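Predicted metal-dependent phosphohydrolase (Magnetospirillum magnetotacticum MS-1, PDB 3KH1) probably acts as a metal-dependent phosphohydrolase of the HD-domain family, perhaps a 5'-deoxynucleotidase that releases phosphate from deoxynucleotides. Local coordinates at residues E7-A12 / P113-E118; V17-K22 / A105-L110. All coordinates share one frame; numbering follows the deposited sequence.

Interaction 1 (E7-A12 / P113-E118); sequences ESRLAA and PDQAAE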
loop_
_atom_site.group_PDB
_atom_site.type_symbol
_atom_site.label_atom_id
_atom_site.label_comp_id
_atom_site.label_asym_id
_atom_site.label_seq_id
_atom_site.Cartn_x
_atom_site.Cartn_y
_atom_site.Cartn_z
ATOM N N GLU A 7 20.709 16.995 -10.058
ATOM C CA GLU A 7 20.046 15.734 -9.819
ATOM C C GLU A 7 19.722 15.491 -8.339
ATOM O O GLU A 7 19.250 14.409 -7.981
ATOM C CB GLU A 7 20.924 14.627 -10.362
ATOM C CG GLU A 7 21.030 14.585 -11.862
ATOM C CD GLU A 7 19.786 14.079 -12.553
ATOM O OE1 GLU A 7 19.008 13.275 -11.959
ATOM O OE2 GLU A 7 19.618 14.521 -13.718
ATOM N N SER A 8 19.991 16.488 -7.484
ATOM C CA SER A 8 19.888 16.319 -6.032
ATOM C C SER A 8 18.471 16.011 -5.584
ATOM O O SER A 8 18.271 15.150 -4.744
ATOM C CB SER A 8 20.355 17.585 -5.311
ATOM O OG SER A 8 21.732 17.808 -5.532
ATOM N N ARG A 9 17.509 16.721 -6.145
ATOM C CA ARG A 9 16.133 16.544 -5.677
ATOM C C ARG A 9 15.649 15.121 -5.952
ATOM O O ARG A 9 15.105 14.464 -5.066
ATOM C CB ARG A 9 15.232 17.588 -6.355
ATOM C CG ARG A 9 13.739 17.385 -6.066
ATOM C CD ARG A 9 12.929 18.521 -6.671
ATOM N NE ARG A 9 11.515 18.325 -6.401
ATOM C CZ ARG A 9 10.913 18.654 -5.256
ATOM N NH1 ARG A 9 11.559 19.268 -4.283
ATOM N NH2 ARG A 9 9.629 18.388 -5.076
ATOM N N LEU A 10 15.835 14.649 -7.181
ATOM C CA LEU A 10 15.368 13.314 -7.569
ATOM C C LEU A 10 16.169 12.284 -6.742
ATOM O O LEU A 10 15.605 11.283 -6.327
ATOM C CB LEU A 10 15.501 13.119 -9.078
ATOM C CG LEU A 10 14.977 11.774 -9.586
ATOM C CD1 LEU A 10 13.517 11.477 -9.185
ATOM C CD2 LEU A 10 15.180 11.723 -11.105
ATOM N N ALA A 11 17.476 12.481 -6.538
ATOM C CA ALA A 11 18.222 11.508 -5.752
ATOM C C ALA A 11 17.690 11.414 -4.318
ATOM O O ALA A 11 17.631 10.310 -3.767
ATOM C CB ALA A 11 19.692 11.866 -5.740
ATOM N N ALA A 12 17.300 12.537 -3.734
ATOM C CA ALA A 12 16.757 12.549 -2.381
ATOM C C ALA A 12 15.433 11.796 -2.368
ATOM O O ALA A 12 15.190 10.920 -1.515
ATOM C CB ALA A 12 16.585 13.992 -1.859
ATOM N N PRO A 113 13.544 19.264 1.046
ATOM C CA PRO A 113 12.907 20.018 2.133
ATOM C C PRO A 113 11.404 20.276 2.016
ATOM O O PRO A 113 10.719 20.216 3.035
ATOM C CB PRO A 113 13.676 21.339 2.139
ATOM C CG PRO A 113 15.032 20.934 1.682
ATOM C CD PRO A 113 14.841 19.852 0.662
ATOM N N ASP A 114 10.902 20.605 0.823
ATOM C CA ASP A 114 9.483 20.873 0.651
ATOM C C ASP A 114 8.640 19.624 0.997
ATOM O O ASP A 114 7.674 19.695 1.742
ATOM C CB ASP A 114 9.156 21.430 -0.745
ATOM C CG ASP A 114 9.455 20.442 -1.873
ATOM O OD1 ASP A 114 10.434 19.700 -1.805
ATOM O OD2 ASP A 114 8.713 20.412 -2.865
ATOM N N GLN A 115 9.061 18.483 0.512
ATOM C CA GLN A 115 8.355 17.276 0.775
ATOM C C GLN A 115 8.601 16.730 2.171
ATOM O O GLN A 115 7.699 16.153 2.775
ATOM C CB GLN A 115 8.714 16.208 -0.269
ATOM C CG GLN A 115 8.117 16.447 -1.648
ATOM C CD GLN A 115 8.488 15.372 -2.611
ATOM O OE1 GLN A 115 9.676 15.060 -2.779
ATOM N NE2 GLN A 115 7.484 14.805 -3.283
ATOM N N ALA A 116 9.797 16.958 2.707
ATOM C CA ALA A 116 10.064 16.568 4.119
ATOM C C ALA A 116 9.026 17.240 5.023
ATOM O O ALA A 116 8.437 16.600 5.919
ATOM C CB ALA A 116 11.487 16.955 4.576
ATOM N N ALA A 117 8.818 18.550 4.817
ATOM C CA ALA A 117 7.856 19.296 5.617
ATOM C C ALA A 117 6.429 18.829 5.303
ATOM O O ALA A 117 5.619 18.656 6.200
ATOM C CB ALA A 117 8.016 20.839 5.398
ATOM N N GLU A 118 6.139 18.630 4.025
ATOM C CA GLU A 118 4.794 18.219 3.612
ATOM C C GLU A 118 4.378 16.876 4.223
ATOM O O GLU A 118 3.286 16.743 4.825
ATOM C CB GLU A 118 4.705 18.159 2.082
ATOM C CG GLU A 118 3.354 17.626 1.578
ATOM C CD GLU A 118 3.333 17.269 0.099
ATOM O OE1 GLU A 118 4.392 17.414 -0.579
ATOM O OE2 GLU A 118 2.245 16.835 -0.361
#

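Interaction 2 (V17-K22 / A105-L110); sequences VVEIDK and ARLFGL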
loop_
_atom_site.group_PDB
_atom_site.type_symbol
_atom_site.label_atom_id
_atom_site.label_comp_id
_atom_site.label_asym_id
_atom_site.label_seq_id
_atom_site.Cartn_x
_atom_site.Cartn_y
_atom_site.Cartn_z
ATOM N N VAL A 17 12.327 6.524 -1.296
ATOM C CA VAL A 17 11.660 5.384 -1.930
ATOM C C VAL A 17 12.348 4.079 -1.541
ATOM O O VAL A 17 11.667 3.070 -1.201
ATOM C CB VAL A 17 11.491 5.551 -3.443
ATOM C CG1 VAL A 17 10.962 4.249 -4.090
ATOM C CG2 VAL A 17 10.546 6.763 -3.780
ATOM N N VAL A 18 13.671 4.051 -1.613
ATOM C CA VAL A 18 14.417 2.852 -1.269
ATOM C C VAL A 18 14.329 2.527 0.229
ATOM O O VAL A 18 14.157 1.365 0.618
ATOM C CB VAL A 18 15.885 2.962 -1.777
ATOM C CG1 VAL A 18 16.769 1.850 -1.195
ATOM C CG2 VAL A 18 15.874 2.980 -3.341
ATOM N N GLU A 19 14.493 3.545 1.073
ATOM C CA GLU A 19 14.489 3.374 2.526
ATOM C C GLU A 19 13.187 2.768 3.047
ATOM O O GLU A 19 13.195 1.890 3.910
ATOM C CB GLU A 19 14.731 4.701 3.197
ATOM C CG GLU A 19 14.801 4.601 4.741
ATOM C CD GLU A 19 16.036 3.885 5.335
ATOM O OE1 GLU A 19 16.988 3.520 4.611
ATOM O OE2 GLU A 19 16.094 3.735 6.582
ATOM N N ILE A 20 12.067 3.178 2.464
ATOM C CA ILE A 20 10.772 2.782 3.010
ATOM C C ILE A 20 10.411 1.348 2.683
ATOM O O ILE A 20 9.408 0.862 3.220
ATOM C CB ILE A 20 9.648 3.809 2.667
ATOM C CG1 ILE A 20 9.321 3.842 1.178
ATOM C CG2 ILE A 20 9.959 5.200 3.233
ATOM C CD1 ILE A 20 8.091 4.741 0.801
ATOM N N ASP A 21 11.191 0.628 1.862
ATOM C CA ASP A 21 11.086 -0.832 1.836
ATOM C C ASP A 21 11.011 -1.415 3.230
ATOM O O ASP A 21 10.371 -2.470 3.454
ATOM C CB ASP A 21 12.257 -1.500 1.071
ATOM C CG ASP A 21 11.977 -2.988 0.687
ATOM O OD1 ASP A 21 11.190 -3.186 -0.249
ATOM O OD2 ASP A 21 12.613 -3.936 1.250
ATOM N N LYS A 22 11.732 -0.782 4.164
ATOM C CA LYS A 22 11.844 -1.304 5.517
ATOM C C LYS A 22 10.521 -1.362 6.264
ATOM O O LYS A 22 10.400 -2.093 7.249
ATOM C CB LYS A 22 12.844 -0.472 6.289
ATOM C CG LYS A 22 14.269 -0.585 5.758
ATOM C CD LYS A 22 15.215 0.339 6.572
ATOM C CE LYS A 22 16.651 0.331 6.102
ATOM N NZ LYS A 22 17.473 1.300 6.947
ATOM N N ALA A 105 11.763 12.862 11.828
ATOM C CA ALA A 105 12.878 13.708 11.432
ATOM C C ALA A 105 13.903 13.005 10.521
ATOM O O ALA A 105 14.342 13.594 9.523
ATOM C CB ALA A 105 13.551 14.319 12.651
ATOM N N ARG A 106 14.252 11.758 10.822
ATOM C CA ARG A 106 15.245 11.045 10.047
ATOM C C ARG A 106 14.680 10.599 8.715
ATOM O O ARG A 106 15.318 10.744 7.667
ATOM C CB ARG A 106 15.769 9.818 10.790
ATOM C CG ARG A 106 16.905 9.130 10.041
ATOM C CD ARG A 106 17.321 7.842 10.697
ATOM N NE ARG A 106 16.427 6.716 10.388
ATOM C CZ ARG A 106 16.445 5.990 9.258
ATOM N NH1 ARG A 106 17.291 6.252 8.260
ATOM N NH2 ARG A 106 15.659 4.946 9.151
ATOM N N LEU A 107 13.473 10.020 8.754
ATOM C CA LEU A 107 12.900 9.397 7.575
ATOM C C LEU A 107 12.383 10.431 6.597
ATOM O O LEU A 107 12.790 10.417 5.426
ATOM C CB LEU A 107 11.809 8.395 7.981
ATOM C CG LEU A 107 12.411 7.092 8.589
ATOM C CD1 LEU A 107 11.427 6.412 9.502
ATOM C CD2 LEU A 107 12.947 6.204 7.456
ATOM N N PHE A 108 11.450 11.289 7.017
ATOM C CA PHE A 108 10.989 12.361 6.122
ATOM C C PHE A 108 12.147 13.298 5.749
ATOM O O PHE A 108 12.134 13.867 4.664
ATOM C CB PHE A 108 9.782 13.125 6.709
ATOM C CG PHE A 108 8.569 12.229 6.918
ATOM C CD1 PHE A 108 7.996 11.533 5.859
ATOM C CD2 PHE A 108 8.016 12.039 8.174
ATOM C CE1 PHE A 108 6.910 10.693 6.047
ATOM C CE2 PHE A 108 6.915 11.182 8.339
ATOM C CZ PHE A 108 6.391 10.540 7.295
ATOM N N GLY A 109 13.172 13.380 6.600
ATOM C CA GLY A 109 14.318 14.240 6.337
ATOM C C GLY A 109 15.134 13.764 5.150
ATOM O O GLY A 109 15.968 14.514 4.658
ATOM N N LEU A 110 14.949 12.519 4.700
ATOM C CA LEU A 110 15.566 12.052 3.450
ATOM C C LEU A 110 15.014 12.793 2.214
ATOM O O LEU A 110 15.678 12.907 1.194
ATOM C CB LEU A 110 15.371 10.547 3.279
ATOM C CG LEU A 110 16.097 9.637 4.293
ATOM C CD1 LEU A 110 15.654 8.179 4.102
ATOM C CD2 LEU A 110 17.635 9.786 4.200
HETATM O O HOH W 1 18.847 4.804 6.218
#

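Interaction 1 (E7-A12 / P113-E118)
R9 reaches across to D114 and makes the bidentate salt bridge that joins the N-terminal helix to the start of helix 113-128. Just ahead of it, E7 precedes helix 8-19, which begins at S8: the carbonyl of E7 accepts the amide of A11 (E7 O to A11 N, 3.0 Å), while the hydroxyl of S8 is hydrogen-bonded back to F5. The carboxylate of E7 forms a salt bridge with R180 of the second subunit.

At R9 the backbones are still well apart, with 9.1 Å between its CA and that of P113, and the long side chain bridges the gap. CG stands opposite the backbone N (chi1 173°), and the extended chain to NE carries the guanidinium across, where NH1 and NH2 meet the carboxylate end-on. NH1 donates to D114 OD1 at 2.8 Å in a nearly straight bond, 170° at the hydrogen. NH2 takes the other oxygen, D114 OD2, at 3.1 Å and on its syn lone pair, but less directly. Each nitrogen has its own oxygen, yet the two flat groups are twisted 49° apart, without coplanarity. The third nitrogen, NE, is held by E57 of the second subunit, and Y58 of that subunit packs on the side chain; two acids, one from each subunit, probably limit how far the guanidinium can turn. Q115 approaches obliquely, its OE1 4.0 Å from R9 NH2, but its amide is engaged by Q13 and by L54 of the second subunit.

Further on, A12 rests against P112, in the loop leading into helix 113-128. The contact therefore spans the opening turns of two helices in this largely helical HD-family protein; helix 113-128 follows helix 96-108 in the chain, and the second subunit lies alongside.

Interaction 2 (V17-K22 / A105-L110)
E19 meets R106, L107 and L110 at once, its aliphatic part against the leucines and its carboxylate against the arginine. L110 brings CD1 to 3.7 Å from E19 CB, and L107 sets CD2 at the same distance, 3.7 Å, from E19 CG. Beyond CG the glutamate bends (chi2 70°), which carries the carboxylate to the edge of the R106 guanidinium. There a single oxygen does the work: E19 OE2 takes R106 NH2 at 2.9 Å and, longer, R106 NH1 at 3.3 Å. The donors lie off the carboxylate plane, which stands 80° from the guanidinium. K22 NZ adds a third donor to E19 OE2, at 2.8 Å, completing a salt-bridge network, and a water accepting from R106 NH1 gives a weak bond to E19 OE1. With an alanine at this position, K22 and R106 would probably face each other without the carboxylate between them, and L107 would lose the CG it packs on. R106 has a second acid, D81, on its NE. In the fold, the C-terminal part of helix 8-19 faces that of helix 96-108 and the residues just after it; helix 79-82 touches K22 and L107, and V17, V18, I20 and D21 meet the second subunit.

Overall arrangement
Helix 8-19 runs from the N terminus through both contacts, its first turns in interaction 1 and its last in interaction 2, so one helix ties the chain's start to two later helices. The chain then leaves through helices 41-54, 65-74 and 79-82 and returns along helix 96-108, whose end closes a loop of 82 residues at interaction 2. A short turn leads into helix 113-128, and interaction 1 closes the wider, 100-residue loop, within which interaction 2 lies; the two nest and do not cross. Their centres are 11 Å apart, and A12 and A116 pack on backbone of the 105-110 segment. Both border the second subunit.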